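Local coordinates for putative 6-phosphogluconolactonase (Neisseria gonorrhoeae, PDB 3LHI), which probably hydrolyses 6-phosphogluconolactone to 6-phosphogluconate, the second step in the oxidative stage of the pentose phosphate pathway, at residues V73-A78 with V103-T108; G64-D69 with V98-V103; Y120-Y125 with V161-T166; S143-A148 with V169-E174. All coordinates share one frame; numbering follows the deposited sequence. Where two conformers were deposited one is given.

Interaction 1 of 4, residues V73-A78 with V103-T108. With EDO (1,2-ethanediol), chain C.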
# COMPACT_ATOMS: atom_id res chain seq x y z
N VAL A 73 3.02 7.24 14.31
CA VAL A 73 2.13 7.64 15.40
C VAL A 73 1.72 6.38 16.10
O VAL A 73 1.79 5.29 15.54
CB VAL A 73 0.86 8.39 14.87
CG1 VAL A 73 1.23 9.74 14.19
CG2 VAL A 73 -0.02 7.53 13.99
N PRO A 74 1.27 6.49 17.37
CA PRO A 74 0.84 5.27 18.04
C PRO A 74 -0.28 4.55 17.28
O PRO A 74 -1.05 5.19 16.58
CB PRO A 74 0.35 5.78 19.39
CG PRO A 74 1.19 7.01 19.60
CD PRO A 74 1.29 7.66 18.26
N THR A 75 -0.39 3.25 17.47
CA THR A 75 -1.36 2.51 16.71
C THR A 75 -2.82 2.76 17.10
O THR A 75 -3.73 2.37 16.36
CB THR A 75 -1.01 1.03 16.70
OG1 THR A 75 -1.10 0.49 18.02
CG2 THR A 75 0.33 0.74 16.04
N ASN A 76 -3.05 3.45 18.21
CA ASN A 76 -4.39 3.90 18.59
C ASN A 76 -4.67 5.35 18.21
O ASN A 76 -5.71 5.87 18.60
CB ASN A 76 -4.64 3.64 20.08
CG ASN A 76 -3.78 4.45 20.98
OD1 ASN A 76 -2.72 4.95 20.61
ND2 ASN A 76 -4.20 4.53 22.26
N HIS A 77 -3.78 5.99 17.44
CA HIS A 77 -3.93 7.38 16.99
C HIS A 77 -4.90 7.46 15.83
O HIS A 77 -4.98 6.53 14.99
CB HIS A 77 -2.56 7.91 16.57
CG HIS A 77 -2.47 9.37 16.28
ND1 HIS A 77 -2.95 9.96 15.13
CD2 HIS A 77 -1.93 10.37 17.03
CE1 HIS A 77 -2.67 11.26 15.17
NE2 HIS A 77 -2.03 11.52 16.30
N ALA A 78 -5.63 8.57 15.72
CA ALA A 78 -6.58 8.71 14.64
C ALA A 78 -6.00 8.56 13.24
O ALA A 78 -6.71 8.19 12.31
CB ALA A 78 -7.31 10.08 14.75
N VAL A 103 4.48 -0.33 13.00
CA VAL A 103 4.69 0.40 14.26
C VAL A 103 4.26 -0.54 15.38
O VAL A 103 3.22 -1.23 15.30
CB VAL A 103 3.82 1.72 14.29
CG1 VAL A 103 3.88 2.40 15.65
CG2 VAL A 103 4.36 2.69 13.26
N GLU A 104 5.06 -0.58 16.45
CA GLU A 104 4.81 -1.45 17.58
C GLU A 104 3.63 -0.96 18.42
O GLU A 104 3.60 0.22 18.78
CB GLU A 104 6.09 -1.51 18.44
CG GLU A 104 6.09 -2.61 19.47
CD GLU A 104 7.42 -2.81 20.17
OE1 GLU A 104 8.35 -2.03 19.91
OE2 GLU A 104 7.48 -3.78 20.95
N ASP A 105 2.72 -1.86 18.75
CA ASP A 105 1.61 -1.55 19.66
C ASP A 105 2.13 -1.17 21.05
O ASP A 105 3.13 -1.74 21.51
CB ASP A 105 0.67 -2.73 19.81
CG ASP A 105 -0.12 -3.06 18.56
OD1 ASP A 105 -0.43 -2.11 17.78
OD2 ASP A 105 -0.45 -4.25 18.41
N GLY A 106 1.44 -0.26 21.70
CA GLY A 106 1.76 0.10 23.08
C GLY A 106 2.78 1.19 23.26
O GLY A 106 3.04 1.63 24.37
N LYS A 107 3.37 1.64 22.17
CA LYS A 107 4.31 2.73 22.21
C LYS A 107 3.63 4.07 22.01
O LYS A 107 2.84 4.24 21.09
CB LYS A 107 5.39 2.52 21.14
CG LYS A 107 6.16 1.23 21.30
CD LYS A 107 7.01 1.20 22.58
CE LYS A 107 7.90 -0.03 22.59
NZ LYS A 107 8.39 -0.33 23.93
N THR A 108 3.94 5.03 22.87
CA THR A 108 3.34 6.34 22.79
C THR A 108 4.24 7.26 21.93
O THR A 108 5.32 6.83 21.52
CB THR A 108 3.09 6.88 24.21
OG1 THR A 108 4.35 7.10 24.87
CG2 THR A 108 2.30 5.83 25.04
C1 EDO C . -8.60 5.34 13.25
O1 EDO C . -9.28 6.56 12.82
C2 EDO C . -9.32 4.02 12.92
O2 EDO C . -9.81 3.95 11.56
O HOH W 1 1.81 2.34 19.28
O HOH W 2 -0.83 1.31 20.72
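V73 begins the contact through its backbone: its carbonyl O lies 3.6 Å from CG1 of V103, while its own side chain turns away from the other loop. P74 follows with CB, 3.4 Å from K107 O, and it also opens a type I turn closed by the bond from H77 N to P74 O. T75 carries most of the chemistry. With chi1 at 65°, OG1 sits between the backbone N and the carbonyl carbon and donates to D105 OD1 at 2.7 Å, reaching the anti side of the carboxylate, 24° out of its plane. The same oxygen accepts a bond from water 2, which in turn accepts one from G106 N, so the hydroxyl both donates and accepts. CG2 of T75 packs 3.9 Å from V103 CG1. Water 1 takes the backbone N-H of T75 at 3.0 Å and donates to E104 O and K107 O, joining the P74-H77 turn to the type II turn of E104-K107. The loops follow strands 63-71 and 98-99, and both face helix 81-88: T75 touches its T82 and R86, and R86 forms a salt bridge with D105 OD2.

Interaction 2 of 4, residues G64-D69 with V98-V103; sequences GITLAD and VWIPMV
OG1 of T66 and CG of W99 both stand anti to the backbone N. In T66 (chi1 -163°) this places OG1 2.8 Å from I100 O, to which it donates from a position tilted out of the carbonyl plane. In W99 chi1 places CG, and chi2 at -115° sets the turn of the ring, whose six-membered part extends alongside I65 and L67, which meet it obliquely: CE3 comes within 3.2 Å of I65 O, CZ3 approaches I65 CG2, and CH2 lies 3.7 Å from L67 CG. The side chains of I65 and W99 cross at about a right angle. The backbones pair in parallel, I65 N donating to V98 O at 2.8 Å and I100 N to I65 O at 2.9 Å in a nearly straight bond (171°). At G64, where no side chain stands, CD1 of I100 settles 4.0 Å from CA. Further on, selenomethionine M102, in one of its two conformers, bends back to put CG near L67 CB and CE 3.8 Å from D69 CA. The carboxylate of D69 is engaged by S143, and helix 81-88 packs against L67 and W99, with R86 making a cation-pi contact to the indole. Two parallel neighbours linked through helix 81-88 form a beta-alpha-beta unit, as expected of a family in the Rossmann-like clan.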
# COMPACT_ATOMS: atom_id res chain seq x y z
N GLY A 64 -0.46 -13.26 5.51
CA GLY A 64 0.02 -12.13 6.29
C GLY A 64 -0.49 -10.86 5.66
O GLY A 64 -0.53 -10.77 4.45
N ILE A 65 -0.92 -9.91 6.49
CA ILE A 65 -1.37 -8.61 6.02
C ILE A 65 -0.50 -7.54 6.66
O ILE A 65 -0.19 -7.58 7.85
CB ILE A 65 -2.88 -8.33 6.34
CG1 ILE A 65 -3.74 -9.40 5.67
CG2 ILE A 65 -3.26 -6.90 5.83
CD1 ILE A 65 -5.23 -9.26 5.89
N THR A 66 -0.11 -6.57 5.85
CA THR A 66 0.69 -5.46 6.30
C THR A 66 0.33 -4.22 5.48
O THR A 66 -0.63 -4.20 4.72
CB THR A 66 2.18 -5.81 6.16
OG1 THR A 66 2.97 -4.90 6.96
CG2 THR A 66 2.69 -5.82 4.69
N LEU A 67 1.10 -3.17 5.70
CA LEU A 67 0.91 -1.88 5.07
C LEU A 67 1.96 -1.52 4.05
O LEU A 67 3.13 -1.85 4.24
CB LEU A 67 0.95 -0.80 6.16
CG LEU A 67 -0.08 -0.89 7.24
CD1 LEU A 67 0.20 0.06 8.41
CD2 LEU A 67 -1.43 -0.63 6.65
N ALA A 68 1.55 -0.78 3.04
CA ALA A 68 2.50 -0.20 2.07
C ALA A 68 3.26 0.96 2.71
O ALA A 68 4.38 1.28 2.27
CB ALA A 68 1.75 0.31 0.85
N ASP A 69 2.65 1.61 3.71
CA ASP A 69 3.21 2.77 4.36
C ASP A 69 2.44 3.02 5.64
O ASP A 69 1.29 2.60 5.76
CB ASP A 69 3.26 4.03 3.47
CG ASP A 69 1.91 4.58 3.15
OD1 ASP A 69 1.07 3.84 2.62
OD2 ASP A 69 1.69 5.79 3.37
N VAL A 98 -2.68 -13.01 9.62
CA VAL A 98 -1.56 -12.69 10.49
C VAL A 98 -1.12 -11.24 10.21
O VAL A 98 -0.74 -10.92 9.11
CB VAL A 98 -0.40 -13.67 10.20
CG1 VAL A 98 0.82 -13.32 11.08
CG2 VAL A 98 -0.78 -15.12 10.38
N TRP A 99 -1.12 -10.39 11.21
CA TRP A 99 -0.68 -9.00 11.09
C TRP A 99 0.80 -8.88 11.15
O TRP A 99 1.42 -9.41 12.07
CB TRP A 99 -1.33 -8.13 12.17
CG TRP A 99 -0.94 -6.71 12.11
CD1 TRP A 99 -0.23 -6.03 13.05
CD2 TRP A 99 -1.26 -5.78 11.10
NE1 TRP A 99 -0.05 -4.75 12.67
CE2 TRP A 99 -0.66 -4.55 11.48
CE3 TRP A 99 -1.91 -5.86 9.88
CZ2 TRP A 99 -0.76 -3.42 10.72
CZ3 TRP A 99 -1.97 -4.71 9.10
CH2 TRP A 99 -1.40 -3.52 9.54
N ILE A 100 1.38 -8.24 10.14
CA ILE A 100 2.82 -7.97 10.12
C ILE A 100 3.00 -6.46 10.40
O ILE A 100 2.61 -5.61 9.61
CB ILE A 100 3.44 -8.35 8.74
CG1 ILE A 100 3.18 -9.82 8.38
CG2 ILE A 100 4.95 -8.00 8.75
CD1 ILE A 100 3.43 -10.14 6.91
N PRO A 101 3.50 -6.12 11.59
CA PRO A 101 3.46 -4.72 12.04
C PRO A 101 4.47 -3.83 11.39
O PRO A 101 5.59 -4.27 11.01
CB PRO A 101 3.74 -4.84 13.52
CG PRO A 101 4.68 -6.01 13.60
CD PRO A 101 4.08 -7.01 12.63
N MSE A 102 4.11 -2.55 11.33
CA MSE A 102 4.96 -1.47 10.89
C MSE A 102 5.40 -0.54 12.05
O MSE A 102 6.50 -0.01 12.05
CB MSE A 102 4.23 -0.67 9.81
CG MSE A 102 4.05 -1.38 8.46
SE MSE A 102 5.70 -1.33 7.40
CE MSE A 102 5.27 0.24 6.25
N VAL A 103 4.48 -0.33 13.00
CA VAL A 103 4.69 0.40 14.26
C VAL A 103 4.26 -0.54 15.38
O VAL A 103 3.22 -1.23 15.30
CB VAL A 103 3.82 1.72 14.29
CG1 VAL A 103 3.88 2.40 15.65
CG2 VAL A 103 4.36 2.69 13.26

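Interaction 3 of 4, residues Y120-Y125 with V161-T166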
# COMPACT_ATOMS: atom_id res chain seq x y z
N TYR A 120 12.66 -1.74 13.56
CA TYR A 120 11.65 -2.69 14.05
C TYR A 120 10.85 -3.22 12.85
O TYR A 120 10.68 -4.43 12.72
CB TYR A 120 10.72 -2.01 15.08
CG TYR A 120 9.47 -2.77 15.47
CD1 TYR A 120 8.28 -2.59 14.75
CD2 TYR A 120 9.47 -3.62 16.54
CE1 TYR A 120 7.12 -3.28 15.10
CE2 TYR A 120 8.33 -4.32 16.90
CZ TYR A 120 7.15 -4.15 16.15
OH TYR A 120 5.99 -4.81 16.49
N ALA A 121 10.39 -2.32 12.00
CA ALA A 121 9.58 -2.73 10.84
C ALA A 121 10.37 -3.67 9.88
O ALA A 121 9.83 -4.67 9.40
CB ALA A 121 9.03 -1.53 10.12
N LEU A 122 11.66 -3.35 9.69
CA LEU A 122 12.52 -4.18 8.82
C LEU A 122 12.68 -5.58 9.34
O LEU A 122 12.80 -6.52 8.56
CB LEU A 122 13.88 -3.51 8.60
CG LEU A 122 13.94 -2.31 7.62
CD1 LEU A 122 15.27 -1.53 7.79
CD2 LEU A 122 13.65 -2.71 6.17
N LYS A 123 12.71 -5.74 10.67
CA LYS A 123 12.79 -7.05 11.30
C LYS A 123 11.56 -7.93 11.06
O LYS A 123 11.68 -9.15 11.14
CB LYS A 123 13.08 -6.95 12.79
CG LYS A 123 14.51 -6.52 13.07
CD LYS A 123 14.69 -6.33 14.59
CE LYS A 123 16.13 -5.95 14.97
NZ LYS A 123 16.86 -4.98 14.07
N HIS A 124 10.38 -7.32 10.82
CA HIS A 124 9.16 -8.08 10.61
C HIS A 124 8.78 -8.21 9.13
O HIS A 124 7.95 -9.04 8.74
CB HIS A 124 8.03 -7.37 11.35
CG HIS A 124 8.18 -7.40 12.83
ND1 HIS A 124 7.56 -8.35 13.62
CD2 HIS A 124 8.92 -6.64 13.67
CE1 HIS A 124 7.90 -8.16 14.88
NE2 HIS A 124 8.70 -7.11 14.94
N TYR A 125 9.35 -7.37 8.29
CA TYR A 125 8.97 -7.28 6.89
C TYR A 125 9.16 -8.58 6.11
O TYR A 125 10.20 -9.25 6.20
CB TYR A 125 9.80 -6.21 6.18
CG TYR A 125 9.55 -6.08 4.71
CD1 TYR A 125 8.56 -5.23 4.25
CD2 TYR A 125 10.29 -6.77 3.77
CE1 TYR A 125 8.30 -5.09 2.94
CE2 TYR A 125 10.06 -6.63 2.43
CZ TYR A 125 9.08 -5.77 1.99
OH TYR A 125 8.86 -5.59 0.64
N VAL A 161 16.81 -2.67 -0.10
CA VAL A 161 16.23 -2.31 1.19
C VAL A 161 14.74 -2.01 1.01
O VAL A 161 14.30 -1.34 0.05
CB VAL A 161 16.97 -1.13 1.87
CG1 VAL A 161 16.19 -0.58 3.10
CG2 VAL A 161 18.41 -1.57 2.18
N ALA A 162 13.91 -2.60 1.85
CA ALA A 162 12.48 -2.64 1.59
C ALA A 162 11.71 -1.43 2.13
O ALA A 162 10.63 -1.14 1.61
CB ALA A 162 11.88 -3.91 2.17
N LEU A 163 12.18 -0.85 3.23
CA LEU A 163 11.42 0.18 3.94
C LEU A 163 12.33 1.37 4.19
O LEU A 163 13.55 1.20 4.41
CB LEU A 163 10.87 -0.33 5.28
CG LEU A 163 9.92 -1.51 5.20
CD1 LEU A 163 9.53 -2.04 6.61
CD2 LEU A 163 8.65 -1.19 4.40
N VAL A 164 11.74 2.55 4.18
CA VAL A 164 12.47 3.83 4.28
C VAL A 164 11.63 4.82 5.13
O VAL A 164 10.41 4.89 4.99
CB VAL A 164 12.72 4.43 2.86
CG1 VAL A 164 11.39 4.61 2.11
CG2 VAL A 164 13.51 5.75 2.94
N HIS A 165 12.30 5.58 5.99
CA HIS A 165 11.69 6.73 6.69
C HIS A 165 11.60 7.89 5.73
O HIS A 165 12.59 8.31 5.15
CB HIS A 165 12.57 7.09 7.88
CG HIS A 165 12.25 8.41 8.50
ND1 HIS A 165 13.25 9.23 9.02
CD2 HIS A 165 11.09 9.10 8.60
CE1 HIS A 165 12.66 10.33 9.49
NE2 HIS A 165 11.37 10.29 9.21
N THR A 166 10.42 8.46 5.58
CA THR A 166 10.22 9.63 4.76
C THR A 166 9.51 10.73 5.57
O THR A 166 8.76 10.48 6.52
CB THR A 166 9.48 9.41 3.47
OG1 THR A 166 8.13 9.04 3.79
CG2 THR A 166 10.10 8.30 2.62
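L163 carries this contact, and its side chain can be traced outward into the end of helix 114-124. Its CB meets CD2 of L122 at 3.8 Å, the two leucines sliding past each other in opposite directions. With chi1 at -61°, CG stands beside the backbone N, 4.0 Å from that same methyl and 4.1 Å from CD1 of Y125. The branches then part: CD1 reaches A121, 3.6 Å from its CB and close to its carbonyl carbon, whereas CD2 goes to the Y125 ring, 4.0 Å from CD1 of the tyrosine. L163 is thus gripped by three residues, A121 and L122 within the last turns of the helix and Y125 just after it. The preceding residue adds a CH-pi contact: A162 CB lies over one face of the Y125 ring, 3.5 Å from its centroid and 21° off the normal, displaced toward CE2 and CZ. No hydrogen bond crosses the interface; the amide N of L163 is buried without a polar partner, with L122 CD2 close by. Strand 163-166 pairs antiparallel with strand 175-178, whose I176 touches both A121 and L163. V164 points away from helix 114-124 and meets T153 and A154 of helix 151-155. A strand with helices packed on its two faces is the layered arrangement of an alpha/beta/alpha sandwich.

Interaction 4 of 4, residues S143-A148 with V169-E174. With EDO (1,2-ethanediol), chain B.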
# COMPACT_ATOMS: atom_id res chain seq x y z
N SER A 143 4.29 6.16 0.94
CA SER A 143 4.68 7.44 1.47
C SER A 143 5.95 7.89 0.75
O SER A 143 6.82 8.55 1.36
CB SER A 143 4.80 7.44 3.00
OG SER A 143 3.53 7.60 3.64
N ILE A 144 6.01 7.67 -0.56
CA ILE A 144 7.07 8.21 -1.39
C ILE A 144 6.57 9.57 -1.93
O ILE A 144 5.92 9.66 -2.95
CB ILE A 144 7.46 7.27 -2.52
CG1 ILE A 144 7.82 5.91 -1.95
CG2 ILE A 144 8.61 7.89 -3.32
CD1 ILE A 144 8.05 4.80 -3.05
N PHE A 145 6.81 10.58 -1.12
CA PHE A 145 6.36 11.93 -1.39
C PHE A 145 7.43 12.72 -2.18
O PHE A 145 8.62 12.59 -1.90
CB PHE A 145 6.11 12.66 -0.08
CG PHE A 145 4.80 12.30 0.60
CD1 PHE A 145 3.67 13.01 0.31
CD2 PHE A 145 4.72 11.26 1.53
CE1 PHE A 145 2.45 12.68 0.94
CE2 PHE A 145 3.54 10.92 2.13
CZ PHE A 145 2.39 11.64 1.84
N PRO A 146 7.00 13.51 -3.17
CA PRO A 146 7.99 14.15 -4.07
C PRO A 146 8.93 15.14 -3.41
O PRO A 146 10.05 15.33 -3.90
CB PRO A 146 7.11 14.81 -5.11
CG PRO A 146 5.79 15.05 -4.41
CD PRO A 146 5.62 13.86 -3.54
N LYS A 147 8.54 15.78 -2.31
CA LYS A 147 9.42 16.72 -1.61
C LYS A 147 10.15 16.11 -0.42
O LYS A 147 10.90 16.78 0.28
CB LYS A 147 8.62 17.97 -1.14
CG LYS A 147 7.98 18.70 -2.30
CD LYS A 147 7.40 20.01 -1.87
CE LYS A 147 6.80 20.78 -3.09
NZ LYS A 147 6.57 19.98 -4.38
N ALA A 148 9.98 14.80 -0.17
CA ALA A 148 10.67 14.19 0.93
C ALA A 148 12.19 14.35 0.77
O ALA A 148 12.70 13.95 -0.27
CB ALA A 148 10.32 12.67 1.02
N VAL A 169 6.62 16.53 4.08
CA VAL A 169 6.78 17.98 3.93
C VAL A 169 5.43 18.64 3.73
O VAL A 169 5.11 19.64 4.41
CB VAL A 169 7.79 18.38 2.81
CG1 VAL A 169 7.93 19.95 2.75
CG2 VAL A 169 9.15 17.75 3.09
N THR A 170 4.62 18.11 2.81
CA THR A 170 3.33 18.67 2.48
C THR A 170 2.13 18.02 3.20
O THR A 170 1.01 18.37 2.94
CB THR A 170 3.07 18.58 0.97
OG1 THR A 170 3.14 17.19 0.60
CG2 THR A 170 4.11 19.38 0.11
N ALA A 171 2.41 17.04 4.03
CA ALA A 171 1.40 16.27 4.79
C ALA A 171 2.01 15.94 6.14
O ALA A 171 3.24 15.91 6.29
CB ALA A 171 0.99 14.99 4.01
N PRO A 172 1.18 15.65 7.16
CA PRO A 172 1.71 15.45 8.48
C PRO A 172 2.28 14.06 8.74
O PRO A 172 1.87 13.10 8.09
CB PRO A 172 0.50 15.69 9.39
CG PRO A 172 -0.62 15.30 8.57
CD PRO A 172 -0.30 15.76 7.17
N HIS A 173 3.12 14.00 9.76
CA HIS A 173 3.67 12.82 10.38
C HIS A 173 4.85 12.25 9.57
O HIS A 173 4.78 12.09 8.38
CB HIS A 173 2.64 11.71 10.61
CG HIS A 173 1.40 12.15 11.31
ND1 HIS A 173 1.44 12.75 12.57
CD2 HIS A 173 0.09 12.10 10.94
CE1 HIS A 173 0.18 13.01 12.93
NE2 HIS A 173 -0.65 12.65 11.96
N GLU A 174 5.90 11.92 10.28
CA GLU A 174 6.97 11.10 9.71
C GLU A 174 6.34 9.79 9.30
O GLU A 174 5.38 9.32 9.92
CB GLU A 174 8.09 10.88 10.73
CG GLU A 174 8.69 12.14 11.28
CD GLU A 174 9.22 13.05 10.21
OE1 GLU A 174 9.88 12.56 9.26
OE2 GLU A 174 9.02 14.31 10.29
C1 EDO B . 2.49 22.35 3.84
O1 EDO B . 2.90 22.21 5.21
C2 EDO B . 1.18 21.61 3.72
O2 EDO B . 0.91 21.15 2.39
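T170, which packs against K147, accepts a 2.8 Å hydrogen bond at its carbonyl O from O2 of a 1,2-ethanediol probably left by crystallisation; a weak second bond runs from O1 of that molecule to V169 O. No hydrogen bond joins the two loops directly. The aliphatic chain of K147 crosses the T170 side chain at about a right angle, its CD 3.9 Å from CG2 of the threonine, and the end of the lysine leads away, its chain bent at chi4. V169, with CG2 beside its backbone N, sets that methyl 3.4 Å from K147 O. Deeper in, F145 brings CE1 to within 4.1 Å of A171 CB and CD1 to within 4.2 Å of T170 OG1, both approaching the ring obliquely; its ring is also stacked with H140. A type I turn from F145 to A148, closed by A148 N bonding to F145 O, presents F145 and K147 to the other loop. S143, which binds D69 and R175, begins the run to P146 that closes the G-x-D-G-H-T-A-S-I-F-P segment, a signature of 6-phosphogluconolactonases, so the 143-148 loop probably lies near the active site.

In the fold
Interactions 2 and 3 are the buried ones, and both bear on the same sheet: the first adds strand 98-99 beside strand 63-71 largely by backbone bonds, with a threonine hydroxyl and an indole beside them; the second packs the end of helix 114-124 and the residue after it on the start of strand 163-166 by apolar and CH-pi contacts. They meet where I100 touches H124 and P101 touches both Y120 and H124. Interactions 1 and 4 are partly exposed pairings of loops, one polar and water-bridged, the other mostly methyl and methylene contact. H77 and V73 of interaction 1 meet H173 of interaction 4. S143 of interaction 4 bonds to D69 and T166, and E174 to H165.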